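Local coordinates for protein Exo-beta-1,3-glucanase (Streptomyces sp. SirexAA-E, PDB 4PEY) that hydrolyses laminarin and laminarioligosaccharides from their non-reducing ends as an exo-beta-1,3-glucanase, producing glucose and laminaribiose, at residues T314-K325 / D340-E351. The protein carries 1 engineered substitution. Sequence-based numbering, arbitrary orientation.
Sequences TIIPDNGVTALK and DAGPVNSETLVE
E351 lies alongside K325 on the same face of two parallel strands, both chains pointing the same way. CG lies anti to the carbonyl carbon, beside the backbone N (chi1 -66°), and the chain runs extended from there, which carries the carboxylate along K325. CD comes within 4.1 Å of K325 CE. E351 OE1 lies 3.8 Å from K325 CE; K325 NZ is 4.2 Å from it, opposite in charge but beyond a salt bridge. E351 OE2 accepts a bond from T348 OG1 at 2.6 Å, met on its anti side. An alanine here would probably leave T348 OG1 without its carboxylate acceptor and K325 without the nearby negative charge. T348 OG1 also meets T322 OG1 at 2.7 Å. L349 O accepts from both A323 N and L324 N, and L324 O takes E351 N at 2.9 Å. Just before the corner at E347, S346 OG donates to V321 O at 2.8 Å, from above the carbonyl plane. P317 CG packs on L349 CD2, crossing at about a right angle. D340 N binds I315 O, while D340 OD1 forms a salt bridge with R374. The contact joins successive coils of a parallel beta-helix: strand 324-326 sits between 298-300 and 348-352, and strand 314-317 between 291-294 and 337-340.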
# COMPACT_ATOMS: atom_id res chain seq x y z
N THR A 314 7.28 7.08 -10.27
CA THR A 314 7.23 5.73 -10.79
C THR A 314 8.56 5.33 -11.41
O THR A 314 9.17 6.11 -12.13
CB THR A 314 6.11 5.62 -11.85
OG1 THR A 314 4.85 5.86 -11.22
CG2 THR A 314 6.08 4.24 -12.53
N ILE A 315 8.99 4.10 -11.11
CA ILE A 315 10.22 3.56 -11.67
C ILE A 315 9.90 2.40 -12.60
O ILE A 315 9.21 1.46 -12.20
CB ILE A 315 11.18 3.08 -10.57
CG1 ILE A 315 11.53 4.24 -9.64
CG2 ILE A 315 12.44 2.48 -11.19
CD1 ILE A 315 12.10 3.80 -8.32
N ILE A 316 10.38 2.47 -13.84
CA ILE A 316 10.22 1.37 -14.79
C ILE A 316 11.59 0.78 -15.09
O ILE A 316 12.45 1.47 -15.64
CB ILE A 316 9.56 1.81 -16.11
CG1 ILE A 316 8.12 2.29 -15.86
CG2 ILE A 316 9.57 0.66 -17.13
CD1 ILE A 316 7.51 2.98 -17.09
N PRO A 317 11.80 -0.50 -14.74
CA PRO A 317 13.07 -1.14 -15.08
C PRO A 317 13.06 -1.62 -16.54
O PRO A 317 12.19 -2.40 -16.94
CB PRO A 317 13.14 -2.31 -14.10
CG PRO A 317 11.68 -2.69 -13.88
CD PRO A 317 10.89 -1.39 -14.00
N ASP A 318 14.02 -1.14 -17.32
CA ASP A 318 14.19 -1.60 -18.70
C ASP A 318 15.07 -2.84 -18.74
O ASP A 318 15.72 -3.18 -17.75
CB ASP A 318 14.81 -0.50 -19.57
CG ASP A 318 13.95 0.74 -19.67
OD1 ASP A 318 12.72 0.67 -19.41
OD2 ASP A 318 14.50 1.80 -20.04
N ASN A 319 15.08 -3.51 -19.89
CA ASN A 319 16.03 -4.60 -20.16
C ASN A 319 15.97 -5.74 -19.15
O ASN A 319 16.95 -6.47 -18.96
CB ASN A 319 17.46 -4.06 -20.20
CG ASN A 319 17.61 -2.84 -21.09
OD1 ASN A 319 16.90 -2.69 -22.08
ND2 ASN A 319 18.52 -1.96 -20.72
N GLY A 320 14.83 -5.89 -18.49
CA GLY A 320 14.63 -7.00 -17.57
C GLY A 320 15.36 -6.87 -16.25
O GLY A 320 15.45 -7.85 -15.50
N VAL A 321 15.87 -5.68 -15.92
CA VAL A 321 16.61 -5.54 -14.68
C VAL A 321 15.67 -5.43 -13.48
O VAL A 321 14.47 -5.20 -13.62
CB VAL A 321 17.57 -4.32 -14.68
CG1 VAL A 321 18.52 -4.39 -15.88
CG2 VAL A 321 16.80 -2.99 -14.67
N THR A 322 16.24 -5.60 -12.30
CA THR A 322 15.55 -5.33 -11.05
C THR A 322 15.49 -3.80 -10.87
O THR A 322 16.48 -3.12 -11.13
CB THR A 322 16.30 -6.02 -9.89
OG1 THR A 322 16.35 -7.43 -10.14
CG2 THR A 322 15.63 -5.75 -8.55
N ALA A 323 14.34 -3.25 -10.47
CA ALA A 323 14.21 -1.80 -10.34
C ALA A 323 14.96 -1.25 -9.12
O ALA A 323 15.60 -0.20 -9.19
CB ALA A 323 12.73 -1.40 -10.26
N LEU A 324 14.84 -1.96 -8.00
CA LEU A 324 15.36 -1.47 -6.73
C LEU A 324 15.95 -2.60 -5.91
O LEU A 324 15.29 -3.61 -5.66
CB LEU A 324 14.23 -0.79 -5.94
CG LEU A 324 14.60 -0.27 -4.55
CD1 LEU A 324 15.67 0.81 -4.66
CD2 LEU A 324 13.36 0.26 -3.85
N LYS A 325 17.21 -2.44 -5.52
CA LYS A 325 17.89 -3.40 -4.66
C LYS A 325 18.39 -2.71 -3.40
O LYS A 325 19.22 -1.81 -3.48
CB LYS A 325 19.07 -4.06 -5.38
CG LYS A 325 18.70 -5.00 -6.50
CD LYS A 325 19.95 -5.68 -7.05
CE LYS A 325 19.59 -6.74 -8.07
NZ LYS A 325 20.77 -7.58 -8.41
N ASP A 340 6.81 -0.15 -11.86
CA ASP A 340 5.96 -0.51 -12.99
C ASP A 340 6.76 -1.38 -13.96
O ASP A 340 7.73 -0.90 -14.56
CB ASP A 340 5.47 0.79 -13.66
CG ASP A 340 4.34 0.58 -14.65
OD1 ASP A 340 3.64 -0.45 -14.60
OD2 ASP A 340 4.14 1.50 -15.49
N ALA A 341 6.40 -2.65 -14.10
CA ALA A 341 7.17 -3.59 -14.92
C ALA A 341 7.27 -3.15 -16.38
O ALA A 341 6.32 -2.62 -16.96
CB ALA A 341 6.58 -4.99 -14.84
N GLY A 342 8.44 -3.38 -16.97
CA GLY A 342 8.62 -3.22 -18.40
C GLY A 342 8.15 -4.48 -19.12
O GLY A 342 7.93 -5.52 -18.49
N PRO A 343 7.99 -4.40 -20.44
CA PRO A 343 7.53 -5.59 -21.19
C PRO A 343 8.55 -6.73 -21.18
O PRO A 343 8.16 -7.89 -21.32
CB PRO A 343 7.33 -5.06 -22.62
CG PRO A 343 7.97 -3.74 -22.65
CD PRO A 343 8.00 -3.19 -21.27
N VAL A 344 9.83 -6.40 -21.01
CA VAL A 344 10.84 -7.45 -20.86
C VAL A 344 10.81 -7.99 -19.43
O VAL A 344 10.91 -7.23 -18.47
CB VAL A 344 12.25 -6.92 -21.17
CG1 VAL A 344 13.31 -7.99 -20.90
CG2 VAL A 344 12.32 -6.44 -22.62
N ASN A 345 10.65 -9.30 -19.29
CA ASN A 345 10.51 -9.91 -17.97
C ASN A 345 11.68 -9.60 -17.05
O ASN A 345 12.84 -9.82 -17.43
CB ASN A 345 10.37 -11.42 -18.08
CG ASN A 345 9.99 -12.06 -16.77
OD1 ASN A 345 8.86 -11.92 -16.32
ND2 ASN A 345 10.93 -12.78 -16.16
N SER A 346 11.36 -9.10 -15.86
CA SER A 346 12.34 -8.93 -14.79
C SER A 346 12.26 -10.12 -13.84
O SER A 346 11.18 -10.46 -13.36
CB SER A 346 12.11 -7.63 -14.01
OG SER A 346 12.34 -6.50 -14.82
N GLU A 347 13.39 -10.74 -13.56
CA GLU A 347 13.42 -11.86 -12.63
C GLU A 347 12.87 -11.42 -11.26
O GLU A 347 12.10 -12.15 -10.63
CB GLU A 347 14.85 -12.39 -12.49
CG GLU A 347 14.98 -13.57 -11.56
CD GLU A 347 16.36 -14.20 -11.61
OE1 GLU A 347 17.20 -13.75 -12.43
OE2 GLU A 347 16.60 -15.15 -10.84
N THR A 348 13.26 -10.23 -10.83
CA THR A 348 12.69 -9.59 -9.64
C THR A 348 12.49 -8.11 -9.92
O THR A 348 13.23 -7.54 -10.73
CB THR A 348 13.59 -9.73 -8.40
OG1 THR A 348 14.84 -9.09 -8.66
CG2 THR A 348 13.83 -11.19 -8.03
N LEU A 349 11.50 -7.48 -9.28
CA LEU A 349 11.34 -6.03 -9.42
C LEU A 349 11.95 -5.26 -8.25
O LEU A 349 12.56 -4.20 -8.44
CB LEU A 349 9.85 -5.66 -9.58
CG LEU A 349 9.25 -6.08 -10.93
CD1 LEU A 349 7.75 -5.92 -10.96
CD2 LEU A 349 9.88 -5.31 -12.11
N VAL A 350 11.78 -5.78 -7.04
CA VAL A 350 12.33 -5.18 -5.82
C VAL A 350 12.96 -6.27 -4.96
O VAL A 350 12.32 -7.30 -4.69
CB VAL A 350 11.23 -4.46 -5.00
CG1 VAL A 350 11.81 -3.87 -3.71
CG2 VAL A 350 10.54 -3.37 -5.84
N GLU A 351 14.21 -6.06 -4.55
CA GLU A 351 14.89 -6.97 -3.62
C GLU A 351 15.31 -6.22 -2.37
O GLU A 351 16.00 -5.20 -2.46
CB GLU A 351 16.12 -7.62 -4.27
CG GLU A 351 15.79 -8.55 -5.41
CD GLU A 351 17.02 -9.16 -6.06
OE1 GLU A 351 18.12 -9.11 -5.47
OE2 GLU A 351 16.87 -9.70 -7.18
O HOH W 1 12.20 -4.66 -18.40
O HOH W 2 15.70 -8.81 -12.70
O HOH W 3 15.45 -10.82 -15.99